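Local coordinates for protein BAG family molecular chaperone regulator 4 (Arabidopsis thaliana, PDB 4HWH) that binds the ATPase domain of HSP70/HSC70 chaperones through its BAG domain and probably acts as a co-chaperone regulating programmed cell death and stress responses, at residues 44-49 and 75-80; 38-43 and 82-87; 7-12 and 50-55. All coordinates share one frame; numbering follows the deposited sequence.

Contact 1 of 3, residues 44-49 and 75-80; sequences ELLMRQ and NLQEAV
Leu76, on the helix through residues 75-80, receives Leu46 of the antiparallel helix through 44-49, and the pair illustrates how two leucines meet between helices whose local axes are 10.2 Å apart. The two side chains cross at about a right angle. Leu46 straddles the base of its partner: its CD1 lies 3.8 Å from Leu76 CB, while its other methyl, CD2, meets Leu76 CD1 at 4.0 Å. The two methyls of Leu46 thus carry the contact.

One residue further on, Gln77 and Leu46 are the residues whose backbones come nearest, with Gln77 CA 7.1 Å from Leu46 CA. Leu46 CD1 reaches in as far as the backbone, 4.0 Å from Gln77 N. The glutamine side chain runs out extended from CG to CD (chi2 176°) and passes across Met47, again at about a right angle. Its amide nitrogen NE2 rests against the methionine methylene, 3.7 Å from Met47 CG, with Met47 CE a little further off. This is van der Waals contact at the exposed margin, and no hydrogen bond joins the two segments.

Val80, a turn beyond Leu76, closes the row: its CG2 approaches Leu46 CD1 at 4.3 Å, so that one methyl of Leu46 touches both Leu76 and Val80. Helix 3-29 completes the surroundings within the three-helix bundle of the BAG domain: Leu76 packs on its Val14 and Val80 on its Val21, while Gln49 of helix 36-54 touches Val10 and Glu13 of that same helix.

Contact 2 of 3, residues 38-43 and 82-87; sequences EFDMAA and KLKARC
The Phe39 ring has Lys84 CA over one face, a CH-pi contact with CA 4.2 Å from the ring centroid and 19° off the ring normal. On the same face, nearer the rim, lies the backbone of Leu83. The ring thus rests on main chain of the opposing helix, an example of aromatic packing between two antiparallel helices of the BAG three-helix bundle. Phe39 CE1 meets Leu83 CB at 3.7 Å, and Cys87 SG comes in obliquely, 3.7 Å from Phe39 CZ, as a sulfur-aromatic contact. The CA atoms nearest each other across segments 38-43 and 82-87 are those of Phe39 and Lys84, and Leu83 and Cys87 also reach helix 3-29, at Leu24 and Val28 respectively.

Beside the ring, Lys84 and Asp40 form the polar part. With CG anti to the backbone N (chi1 -173°) and the chain extended beyond it, the lysine reaches past Phe39 to Asp40, the two side chains crossing at about a right angle. The salt bridge uses the syn lone pair of OD1, with Lys84 NZ 2.7 Å from Asp40 OD1. A water closes a small polar ring, accepting from Lys84 NZ at 2.7 Å and donating to Asp40 OD2 at 2.8 Å.

Contact 3 of 3, residues 7-12 and 50-55; sequences VNAVTG and LLKLDG
Val10 meets the branched end of Leu53 where segment 7-12 of helix 3-29 and segment 50-54 of helix 36-54 run antiparallel, their short axes 10.1 Å apart at 171°, and the nearest CA atoms are those of Val7 and Leu53. Val10 is the central side chain, and its two methyls divide the work. CG1, anti to the backbone N (chi1 168°), is turned to Leu53, lying 3.9 Å from Leu53 CG and about as far from its CD2. The two side chains cross obliquely, and Val10 CB too comes within touch of that leucine methyl. Val7, one turn earlier, adds a looser contact to the same leucine methyl, its CG1 4.4 Å from Leu53 CD2.

The other methyl, Val10 CG2, lies against the aliphatic stem of Lys52. It is 3.6 Å from Lys52 CG and 3.5 Å from Lys52 CD, the latter tighter than usual for two carbons, with CB and CE slightly further away. Val10 and Lys52 lie alongside each other, pointing opposite ways, and the extended lysine chain carries its ammonium to the surface-exposed Ala9, where Lys52 NZ stands 4.0 Å from Ala9 CB. A long side chain thereby spends its methylenes on apolar contact while its charged end sits at the margin.

Helix 63-86 contributes to the buried side: Leu53 also packs on its Val70, and Val7 on its Gln65. The contact joins the first two helices of the up-down-up three-helix bundle that is the BAG domain, with valine and leucine inside and the lysine stem along the margin.

Overall arrangement
From the N terminus, helix 3-29 first offers residues 7-12, and contact 3 closes its loop when the chain has come back along helix 36-54 to residues 50-55. Before that point helix 36-54 has already presented 38-43 and 44-49, which wait for helix 63-86: contact 1 closes at 75-80, and contact 2 at 82-87. Contact 1 therefore nests within contact 2, and the two adjoin through Val80, whose CG1 lies 3.4 Å from Phe39 O. Contact 3 crosses both, touching contact 1 where Gln49 meets Val10 but not contact 2, about 22 Å away between centres. Helix 36-54 is common to all three: contact 3 joins it to helix 3-29, contacts 1 and 2 to helix 63-86.

Contact 1 of 3, residues 44-49 and 75-80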
ATOM      1  N   GLU A  44       5.864   4.548  -2.109  1.00 19.61           N
ATOM      2  CA  GLU A  44       7.126   3.827  -2.213  1.00 19.52           C
ATOM      3  C   GLU A  44       7.079   2.484  -1.482  1.00 19.20           C
ATOM      4  O   GLU A  44       7.549   1.466  -1.996  1.00 19.62           O
ATOM      5  CB  GLU A  44       8.280   4.681  -1.677  1.00 19.87           C
ATOM      6  CG  GLU A  44       9.532   3.885  -1.321  1.00 19.37           C
ATOM      7  CD  GLU A  44      10.181   3.217  -2.522  1.00 23.88           C
ATOM      8  OE1 GLU A  44       9.890   3.621  -3.668  1.00 23.35           O
ATOM      9  OE2 GLU A  44      10.986   2.284  -2.320  1.00 22.01           O
ATOM     10  N   LEU A  45       6.515   2.479  -0.278  1.00 19.37           N
ATOM     11  CA  LEU A  45       6.502   1.257   0.511  1.00 13.61           C
ATOM     12  C   LEU A  45       5.576   0.220  -0.111  1.00 17.82           C
ATOM     13  O   LEU A  45       5.836  -0.978  -0.038  1.00 18.56           O
ATOM     14  CB  LEU A  45       6.123   1.546   1.962  1.00 18.34           C
ATOM     15  CG  LEU A  45       7.181   2.339   2.738  1.00 20.10           C
ATOM     16  CD1 LEU A  45       6.672   2.697   4.125  1.00 16.53           C
ATOM     17  CD2 LEU A  45       8.487   1.551   2.826  1.00 21.38           C
ATOM     18  N   LEU A  46       4.499   0.687  -0.732  1.00 16.79           N
ATOM     19  CA  LEU A  46       3.615  -0.203  -1.472  1.00 20.19           C
ATOM     20  C   LEU A  46       4.348  -0.829  -2.656  1.00 21.29           C
ATOM     21  O   LEU A  46       4.189  -2.014  -2.937  1.00 20.69           O
ATOM     22  CB  LEU A  46       2.371   0.548  -1.943  1.00 17.66           C
ATOM     23  CG  LEU A  46       1.372   0.887  -0.836  1.00 19.45           C
ATOM     24  CD1 LEU A  46       0.354   1.911  -1.321  1.00 28.01           C
ATOM     25  CD2 LEU A  46       0.673  -0.374  -0.337  1.00 19.22           C
ATOM     26  N   MET A  47       5.158  -0.030  -3.345  1.00 18.41           N
ATOM     27  CA  MET A  47       5.943  -0.533  -4.472  1.00 25.44           C
ATOM     28  C   MET A  47       6.955  -1.591  -4.032  1.00 17.01           C
ATOM     29  O   MET A  47       7.197  -2.568  -4.740  1.00 21.41           O
ATOM     30  CB  MET A  47       6.644   0.621  -5.195  1.00 19.91           C
ATOM     31  CG  MET A  47       5.679   1.544  -5.933  1.00 34.76           C
ATOM     32  SD  MET A  47       6.500   2.824  -6.903  1.00 39.56           S
ATOM     33  CE  MET A  47       5.099   3.808  -7.434  1.00 40.18           C
ATOM     34  N   ARG A  48       7.537  -1.400  -2.854  1.00 19.74           N
ATOM     35  CA  ARG A  48       8.485  -2.367  -2.317  1.00 22.51           C
ATOM     36  C   ARG A  48       7.795  -3.700  -2.040  1.00 24.98           C
ATOM     37  O   ARG A  48       8.371  -4.766  -2.256  1.00 21.72           O
ATOM     38  CB  ARG A  48       9.132  -1.825  -1.041  1.00 24.35           C
ATOM     39  CG  ARG A  48      10.089  -0.667  -1.280  1.00 32.15           C
ATOM     40  CD  ARG A  48      11.457  -1.172  -1.712  1.00 39.72           C
ATOM     41  NE  ARG A  48      12.060  -2.015  -0.686  1.00 30.99           N
ATOM     42  CZ  ARG A  48      13.101  -2.816  -0.888  1.00 31.92           C
ATOM     43  NH1 ARG A  48      13.577  -3.548   0.109  1.00 43.14           N
ATOM     44  NH2 ARG A  48      13.662  -2.889  -2.087  1.00 33.15           N
ATOM     45  N   GLN A  49       6.555  -3.637  -1.560  1.00 23.75           N
ATOM     46  CA  GLN A  49       5.799  -4.856  -1.307  1.00 24.00           C
ATOM     47  C   GLN A  49       5.469  -5.558  -2.619  1.00 20.45           C
ATOM     48  O   GLN A  49       5.453  -6.785  -2.685  1.00 26.61           O
ATOM     49  CB  GLN A  49       4.540  -4.574  -0.479  1.00 22.00           C
ATOM     50  CG  GLN A  49       4.848  -4.186   0.963  1.00 21.48           C
ATOM     51  CD  GLN A  49       5.745  -5.198   1.664  1.00 27.41           C
ATOM     52  OE1 GLN A  49       5.478  -6.401   1.651  1.00 32.23           O
ATOM     53  NE2 GLN A  49       6.809  -4.711   2.288  1.00 38.21           N
ATOM     54  N   ASN A  75      -4.947  -1.131  -5.682  1.00 29.76           N
ATOM     55  CA  ASN A  75      -6.050  -0.329  -5.159  1.00 33.04           C
ATOM     56  C   ASN A  75      -5.574   0.741  -4.183  1.00 29.52           C
ATOM     57  O   ASN A  75      -6.015   1.887  -4.241  1.00 28.03           O
ATOM     58  CB  ASN A  75      -7.096  -1.222  -4.495  1.00 30.86           C
ATOM     59  CG  ASN A  75      -7.910  -2.007  -5.502  1.00 55.08           C
ATOM     60  OD1 ASN A  75      -7.804  -1.787  -6.710  1.00 57.17           O
ATOM     61  ND2 ASN A  75      -8.731  -2.931  -5.011  1.00 67.66           N
ATOM     62  N   LEU A  76      -4.671   0.360  -3.284  1.00 21.93           N
ATOM     63  CA  LEU A  76      -4.091   1.318  -2.348  1.00 21.24           C
ATOM     64  C   LEU A  76      -3.294   2.400  -3.073  1.00 20.39           C
ATOM     65  O   LEU A  76      -3.342   3.571  -2.698  1.00 22.20           O
ATOM     66  CB  LEU A  76      -3.217   0.600  -1.312  1.00 19.27           C
ATOM     67  CG  LEU A  76      -4.021  -0.296  -0.361  1.00 22.16           C
ATOM     68  CD1 LEU A  76      -3.109  -1.147   0.518  1.00 24.55           C
ATOM     69  CD2 LEU A  76      -4.950   0.549   0.494  1.00 25.97           C
ATOM     70  N   GLN A  77      -2.565   2.009  -4.115  1.00 22.35           N
ATOM     71  CA  GLN A  77      -1.780   2.966  -4.882  1.00 23.85           C
ATOM     72  C   GLN A  77      -2.689   4.034  -5.482  1.00 25.42           C
ATOM     73  O   GLN A  77      -2.364   5.222  -5.478  1.00 23.91           O
ATOM     74  CB  GLN A  77      -0.991   2.260  -5.987  1.00 28.82           C
ATOM     75  CG  GLN A  77       0.162   1.386  -5.495  1.00 32.63           C
ATOM     76  CD  GLN A  77       0.855   0.640  -6.631  1.00 42.63           C
ATOM     77  OE1 GLN A  77       0.254  -0.208  -7.293  1.00 49.38           O
ATOM     78  NE2 GLN A  77       2.126   0.953  -6.856  1.00 38.05           N
ATOM     79  N   GLU A  78      -3.833   3.601  -5.999  1.00 28.65           N
ATOM     80  CA  GLU A  78      -4.804   4.528  -6.567  1.00 29.38           C
ATOM     81  C   GLU A  78      -5.342   5.467  -5.496  1.00 31.48           C
ATOM     82  O   GLU A  78      -5.472   6.666  -5.723  1.00 30.57           O
ATOM     83  CB  GLU A  78      -5.952   3.765  -7.229  1.00 34.61           C
ATOM     84  CG  GLU A  78      -5.530   2.971  -8.455  1.00 52.43           C
ATOM     85  CD  GLU A  78      -6.698   2.295  -9.147  1.00 61.75           C
ATOM     86  OE1 GLU A  78      -7.854   2.530  -8.735  1.00 58.91           O
ATOM     87  OE2 GLU A  78      -6.456   1.526 -10.102  1.00 64.30           O
ATOM     88  N   ALA A  79      -5.647   4.919  -4.324  1.00 26.90           N
ATOM     89  CA  ALA A  79      -6.143   5.736  -3.222  1.00 27.86           C
ATOM     90  C   ALA A  79      -5.120   6.797  -2.814  1.00 26.22           C
ATOM     91  O   ALA A  79      -5.479   7.941  -2.536  1.00 27.11           O
ATOM     92  CB  ALA A  79      -6.515   4.862  -2.035  1.00 22.57           C
ATOM     93  N   VAL A  80      -3.846   6.416  -2.782  1.00 23.97           N
ATOM     94  CA  VAL A  80      -2.785   7.355  -2.423  1.00 19.37           C
ATOM     95  C   VAL A  80      -2.640   8.453  -3.476  1.00 25.52           C
ATOM     96  O   VAL A  80      -2.522   9.633  -3.139  1.00 28.98           O
ATOM     97  CB  VAL A  80      -1.435   6.643  -2.204  1.00 19.65           C
ATOM     98  CG1 VAL A  80      -0.305   7.661  -2.068  1.00 23.42           C
ATOM     99  CG2 VAL A  80      -1.508   5.751  -0.960  1.00 19.34           C
TER

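Contact 2 of 3, residues 38-43 and 82-87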
ATOM      1  N   GLU A  38       4.584  12.104   2.982  1.00 21.93           N
ATOM      2  CA  GLU A  38       3.729  11.060   3.542  1.00 27.48           C
ATOM      3  C   GLU A  38       3.129  10.228   2.414  1.00 29.93           C
ATOM      4  O   GLU A  38       3.148   8.999   2.458  1.00 20.85           O
ATOM      5  CB  GLU A  38       2.597  11.645   4.394  1.00 25.80           C
ATOM      6  CG  GLU A  38       3.029  12.646   5.441  1.00 31.41           C
ATOM      7  CD  GLU A  38       4.133  12.124   6.336  1.00 33.65           C
ATOM      8  OE1 GLU A  38       4.135  10.920   6.666  1.00 38.35           O
ATOM      9  OE2 GLU A  38       5.001  12.930   6.713  1.00 31.95           O
ATOM     10  N   PHE A  39       2.584  10.905   1.408  1.00 22.08           N
ATOM     11  CA  PHE A  39       1.974  10.215   0.278  1.00 23.70           C
ATOM     12  C   PHE A  39       3.027   9.456  -0.520  1.00 23.13           C
ATOM     13  O   PHE A  39       2.803   8.323  -0.945  1.00 19.29           O
ATOM     14  CB  PHE A  39       1.244  11.206  -0.627  1.00 26.74           C
ATOM     15  CG  PHE A  39       0.241  12.056   0.092  1.00 26.40           C
ATOM     16  CD1 PHE A  39      -0.801  11.473   0.795  1.00 32.34           C
ATOM     17  CD2 PHE A  39       0.338  13.436   0.067  1.00 28.10           C
ATOM     18  CE1 PHE A  39      -1.729  12.252   1.463  1.00 32.89           C
ATOM     19  CE2 PHE A  39      -0.585  14.222   0.733  1.00 32.43           C
ATOM     20  CZ  PHE A  39      -1.621  13.626   1.433  1.00 29.08           C
ATOM     21  N   ASP A  40       4.182  10.082  -0.715  1.00 20.79           N
ATOM     22  CA  ASP A  40       5.237   9.465  -1.505  1.00 23.37           C
ATOM     23  C   ASP A  40       5.867   8.272  -0.794  1.00 19.79           C
ATOM     24  O   ASP A  40       6.159   7.258  -1.423  1.00 23.08           O
ATOM     25  CB  ASP A  40       6.290  10.501  -1.903  1.00 24.15           C
ATOM     26  CG  ASP A  40       5.790  11.437  -2.988  1.00 28.63           C
ATOM     27  OD1 ASP A  40       4.784  11.097  -3.640  1.00 33.96           O
ATOM     28  OD2 ASP A  40       6.400  12.502  -3.193  1.00 32.71           O
ATOM     29  N   MET A  41       6.068   8.380   0.515  1.00 20.11           N
ATOM     30  CA  MET A  41       6.579   7.243   1.273  1.00 18.62           C
ATOM     31  C   MET A  41       5.592   6.078   1.252  1.00 19.40           C
ATOM     32  O   MET A  41       5.995   4.922   1.111  1.00 19.42           O
ATOM     33  CB  MET A  41       6.893   7.634   2.718  1.00 20.06           C
ATOM     34  CG  MET A  41       8.170   8.432   2.892  1.00 21.63           C
ATOM     35  SD  MET A  41       8.605   8.582   4.642  1.00 23.88           S
ATOM     36  CE  MET A  41       7.306   9.667   5.223  1.00 21.30           C
ATOM     37  N   ALA A  42       4.303   6.373   1.399  1.00 14.86           N
ATOM     38  CA  ALA A  42       3.298   5.312   1.348  1.00 15.57           C
ATOM     39  C   ALA A  42       3.329   4.628  -0.018  1.00 16.98           C
ATOM     40  O   ALA A  42       3.261   3.401  -0.115  1.00 21.80           O
ATOM     41  CB  ALA A  42       1.901   5.865   1.645  1.00 20.25           C
ATOM     42  N   ALA A  43       3.429   5.428  -1.073  1.00 19.82           N
ATOM     43  CA  ALA A  43       3.479   4.881  -2.424  1.00 19.42           C
ATOM     44  C   ALA A  43       4.740   4.036  -2.597  1.00 20.75           C
ATOM     45  O   ALA A  43       4.694   2.937  -3.151  1.00 21.43           O
ATOM     46  CB  ALA A  43       3.428   6.003  -3.463  1.00 21.14           C
ATOM     47  N   LYS A  82      -4.906   9.596  -5.377  1.00 33.83           N
ATOM     48  CA  LYS A  82      -6.065  10.469  -5.238  1.00 40.83           C
ATOM     49  C   LYS A  82      -5.866  11.463  -4.102  1.00 44.12           C
ATOM     50  O   LYS A  82      -6.137  12.649  -4.258  1.00 40.51           O
ATOM     51  CB  LYS A  82      -7.338   9.648  -5.011  1.00 42.16           C
ATOM     52  CG  LYS A  82      -7.939   9.051  -6.279  1.00 56.00           C
ATOM     53  CD  LYS A  82      -6.857   8.607  -7.249  1.00 63.99           C
ATOM     54  CE  LYS A  82      -7.373   7.602  -8.264  1.00 68.48           C
ATOM     55  NZ  LYS A  82      -6.253   7.055  -9.083  1.00 69.63           N
ATOM     56  N   LEU A  83      -5.394  10.975  -2.960  1.00 31.45           N
ATOM     57  CA  LEU A  83      -5.086  11.844  -1.833  1.00 35.86           C
ATOM     58  C   LEU A  83      -4.049  12.895  -2.202  1.00 32.59           C
ATOM     59  O   LEU A  83      -4.218  14.077  -1.910  1.00 40.22           O
ATOM     60  CB  LEU A  83      -4.565  11.029  -0.652  1.00 34.99           C
ATOM     61  CG  LEU A  83      -5.599  10.333   0.222  1.00 40.38           C
ATOM     62  CD1 LEU A  83      -4.917   9.746   1.446  1.00 36.35           C
ATOM     63  CD2 LEU A  83      -6.678  11.320   0.624  1.00 46.55           C
ATOM     64  N   LYS A  84      -2.961  12.454  -2.823  1.00 30.75           N
ATOM     65  CA  LYS A  84      -1.898  13.368  -3.208  1.00 33.50           C
ATOM     66  C   LYS A  84      -2.446  14.436  -4.145  1.00 40.66           C
ATOM     67  O   LYS A  84      -2.187  15.626  -3.970  1.00 43.97           O
ATOM     68  CB  LYS A  84      -0.744  12.615  -3.872  1.00 34.88           C
ATOM     69  CG  LYS A  84       0.471  13.491  -4.143  1.00 32.50           C
ATOM     70  CD  LYS A  84       1.628  12.693  -4.717  1.00 29.21           C
ATOM     71  CE  LYS A  84       2.829  13.589  -4.953  1.00 32.56           C
ATOM     72  NZ  LYS A  84       3.988  12.826  -5.487  1.00 36.92           N
ATOM     73  N   ALA A  85      -3.219  14.004  -5.136  1.00 42.47           N
ATOM     74  CA  ALA A  85      -3.827  14.930  -6.083  1.00 46.96           C
ATOM     75  C   ALA A  85      -4.737  15.924  -5.364  1.00 59.19           C
ATOM     76  O   ALA A  85      -4.701  17.122  -5.643  1.00 62.92           O
ATOM     77  CB  ALA A  85      -4.597  14.172  -7.146  1.00 42.83           C
ATOM     78  N   ARG A  86      -5.545  15.422  -4.435  1.00 54.57           N
ATOM     79  CA  ARG A  86      -6.438  16.271  -3.650  1.00 61.81           C
ATOM     80  C   ARG A  86      -5.681  17.361  -2.897  1.00 62.77           C
ATOM     81  O   ARG A  86      -6.195  18.462  -2.702  1.00 70.06           O
ATOM     82  CB  ARG A  86      -7.252  15.435  -2.658  1.00 70.83           C
ATOM     83  CG  ARG A  86      -8.684  15.144  -3.089  1.00 82.18           C
ATOM     84  CD  ARG A  86      -8.777  13.950  -4.028  1.00 87.04           C
ATOM     85  NE  ARG A  86      -8.190  14.214  -5.338  1.00 89.27           N
ATOM     86  CZ  ARG A  86      -8.244  13.368  -6.363  1.00 91.60           C
ATOM     87  NH1 ARG A  86      -8.862  12.202  -6.231  1.00 93.67           N
ATOM     88  NH2 ARG A  86      -7.683  13.688  -7.521  1.00 92.71           N
ATOM     89  N   CYS A  87      -4.463  17.046  -2.472  1.00 62.38           N
ATOM     90  CA  CYS A  87      -3.663  17.975  -1.681  1.00 55.60           C
ATOM     91  C   CYS A  87      -2.698  18.781  -2.542  1.00 58.63           C
ATOM     92  O   CYS A  87      -1.934  19.598  -2.030  1.00 57.65           O
ATOM     93  CB  CYS A  87      -2.894  17.223  -0.597  1.00 53.91           C
ATOM     94  SG  CYS A  87      -3.960  16.357   0.569  1.00 59.50           S
TER
HETATM   95  O   HOH W   1       6.068  14.580  -5.102  1.00 47.63           O

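Contact 3 of 3, residues 7-12 and 50-55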
ATOM      1  N   VAL A   7       4.082 -14.709   1.249  1.00 38.36           N
ATOM      2  CA  VAL A   7       2.912 -13.925   0.872  1.00 41.02           C
ATOM      3  C   VAL A   7       2.228 -13.376   2.117  1.00 36.05           C
ATOM      4  O   VAL A   7       1.827 -12.214   2.154  1.00 32.42           O
ATOM      5  CB  VAL A   7       1.908 -14.750   0.045  1.00 40.80           C
ATOM      6  CG1 VAL A   7       0.693 -13.905  -0.303  1.00 42.31           C
ATOM      7  CG2 VAL A   7       2.568 -15.272  -1.219  1.00 45.73           C
ATOM      8  N   ASN A   8       2.102 -14.218   3.137  1.00 39.20           N
ATOM      9  CA  ASN A   8       1.531 -13.795   4.410  1.00 40.39           C
ATOM     10  C   ASN A   8       2.317 -12.640   5.015  1.00 35.23           C
ATOM     11  O   ASN A   8       1.739 -11.718   5.591  1.00 34.23           O
ATOM     12  CB  ASN A   8       1.487 -14.966   5.395  1.00 40.71           C
ATOM     13  CG  ASN A   8       0.513 -16.047   4.972  1.00 54.47           C
ATOM     14  OD1 ASN A   8      -0.370 -15.814   4.147  1.00 56.57           O
ATOM     15  ND2 ASN A   8       0.668 -17.239   5.540  1.00 52.55           N
ATOM     16  N   ALA A   9       3.639 -12.697   4.879  1.00 29.31           N
ATOM     17  CA  ALA A   9       4.510 -11.631   5.365  1.00 31.72           C
ATOM     18  C   ALA A   9       4.202 -10.317   4.660  1.00 27.15           C
ATOM     19  O   ALA A   9       4.145  -9.261   5.286  1.00 29.81           O
ATOM     20  CB  ALA A   9       5.970 -12.006   5.170  1.00 35.38           C
ATOM     21  N   VAL A  10       4.012 -10.383   3.348  1.00 26.75           N
ATOM     22  CA  VAL A  10       3.659  -9.193   2.590  1.00 30.01           C
ATOM     23  C   VAL A  10       2.291  -8.674   3.020  1.00 29.17           C
ATOM     24  O   VAL A  10       2.112  -7.474   3.233  1.00 33.44           O
ATOM     25  CB  VAL A  10       3.647  -9.465   1.082  1.00 30.08           C
ATOM     26  CG1 VAL A  10       2.985  -8.311   0.347  1.00 36.84           C
ATOM     27  CG2 VAL A  10       5.062  -9.678   0.585  1.00 36.40           C
ATOM     28  N   THR A  11       1.333  -9.585   3.152  1.00 28.97           N
ATOM     29  CA  THR A  11      -0.021  -9.219   3.555  1.00 32.54           C
ATOM     30  C   THR A  11      -0.015  -8.424   4.858  1.00 30.68           C
ATOM     31  O   THR A  11      -0.720  -7.425   4.990  1.00 32.20           O
ATOM     32  CB  THR A  11      -0.922 -10.460   3.706  1.00 36.15           C
ATOM     33  OG1 THR A  11      -1.137 -11.048   2.418  1.00 43.78           O
ATOM     34  CG2 THR A  11      -2.263 -10.081   4.308  1.00 37.24           C
ATOM     35  N   GLY A  12       0.792  -8.869   5.814  1.00 32.06           N
ATOM     36  CA  GLY A  12       0.898  -8.188   7.091  1.00 35.24           C
ATOM     37  C   GLY A  12       1.410  -6.770   6.925  1.00 29.74           C
ATOM     38  O   GLY A  12       0.978  -5.851   7.623  1.00 25.06           O
ATOM     39  N   LEU A  50       5.229  -4.774  -3.665  1.00 21.61           N
ATOM     40  CA  LEU A  50       4.950  -5.324  -4.985  1.00 24.67           C
ATOM     41  C   LEU A  50       6.177  -6.071  -5.507  1.00 24.45           C
ATOM     42  O   LEU A  50       6.063  -7.155  -6.077  1.00 25.69           O
ATOM     43  CB  LEU A  50       4.564  -4.202  -5.952  1.00 29.03           C
ATOM     44  CG  LEU A  50       3.747  -4.566  -7.188  1.00 42.02           C
ATOM     45  CD1 LEU A  50       2.462  -5.273  -6.788  1.00 41.22           C
ATOM     46  CD2 LEU A  50       3.445  -3.310  -7.997  1.00 44.41           C
ATOM     47  N   LEU A  51       7.352  -5.486  -5.303  1.00 22.22           N
ATOM     48  CA  LEU A  51       8.603  -6.119  -5.709  1.00 23.68           C
ATOM     49  C   LEU A  51       8.813  -7.437  -4.977  1.00 26.77           C
ATOM     50  O   LEU A  51       9.265  -8.419  -5.564  1.00 28.04           O
ATOM     51  CB  LEU A  51       9.785  -5.185  -5.448  1.00 23.80           C
ATOM     52  CG  LEU A  51       9.913  -3.988  -6.385  1.00 29.32           C
ATOM     53  CD1 LEU A  51      11.029  -3.072  -5.903  1.00 32.12           C
ATOM     54  CD2 LEU A  51      10.172  -4.460  -7.802  1.00 30.41           C
ATOM     55  N   LYS A  52       8.486  -7.449  -3.688  1.00 22.95           N
ATOM     56  CA  LYS A  52       8.606  -8.659  -2.887  1.00 23.45           C
ATOM     57  C   LYS A  52       7.729  -9.765  -3.470  1.00 31.18           C
ATOM     58  O   LYS A  52       8.185 -10.889  -3.660  1.00 33.21           O
ATOM     59  CB  LYS A  52       8.236  -8.381  -1.427  1.00 23.47           C
ATOM     60  CG  LYS A  52       8.474  -9.565  -0.498  1.00 35.11           C
ATOM     61  CD  LYS A  52       8.496  -9.141   0.966  1.00 43.16           C
ATOM     62  CE  LYS A  52       8.827 -10.319   1.877  1.00 49.95           C
ATOM     63  NZ  LYS A  52       8.820  -9.950   3.322  1.00 47.22           N
ATOM     64  N   LEU A  53       6.474  -9.437  -3.766  1.00 23.86           N
ATOM     65  CA  LEU A  53       5.565 -10.397  -4.387  1.00 24.25           C
ATOM     66  C   LEU A  53       6.099 -10.883  -5.733  1.00 30.14           C
ATOM     67  O   LEU A  53       5.970 -12.060  -6.065  1.00 30.96           O
ATOM     68  CB  LEU A  53       4.164  -9.798  -4.558  1.00 29.15           C
ATOM     69  CG  LEU A  53       3.333  -9.548  -3.294  1.00 26.26           C
ATOM     70  CD1 LEU A  53       2.114  -8.692  -3.611  1.00 27.60           C
ATOM     71  CD2 LEU A  53       2.909 -10.860  -2.647  1.00 27.85           C
ATOM     72  N   ASP A  54       6.690  -9.975  -6.509  1.00 27.11           N
ATOM     73  CA  ASP A  54       7.235 -10.326  -7.821  1.00 29.94           C
ATOM     74  C   ASP A  54       8.273 -11.438  -7.721  1.00 27.16           C
ATOM     75  O   ASP A  54       8.424 -12.243  -8.639  1.00 35.41           O
ATOM     76  CB  ASP A  54       7.876  -9.108  -8.494  1.00 32.71           C
ATOM     77  CG  ASP A  54       6.857  -8.123  -9.021  1.00 36.65           C
ATOM     78  OD1 ASP A  54       5.679  -8.507  -9.187  1.00 35.50           O
ATOM     79  OD2 ASP A  54       7.242  -6.960  -9.274  1.00 31.54           O
ATOM     80  N   GLY A  55       8.996 -11.469  -6.606  1.00 40.04           N
ATOM     81  CA  GLY A  55      10.066 -12.431  -6.420  1.00 40.33           C
ATOM     82  C   GLY A  55       9.621 -13.732  -5.777  1.00 44.60           C
ATOM     83  O   GLY A  55      10.418 -14.655  -5.621  1.00 47.64           O
TER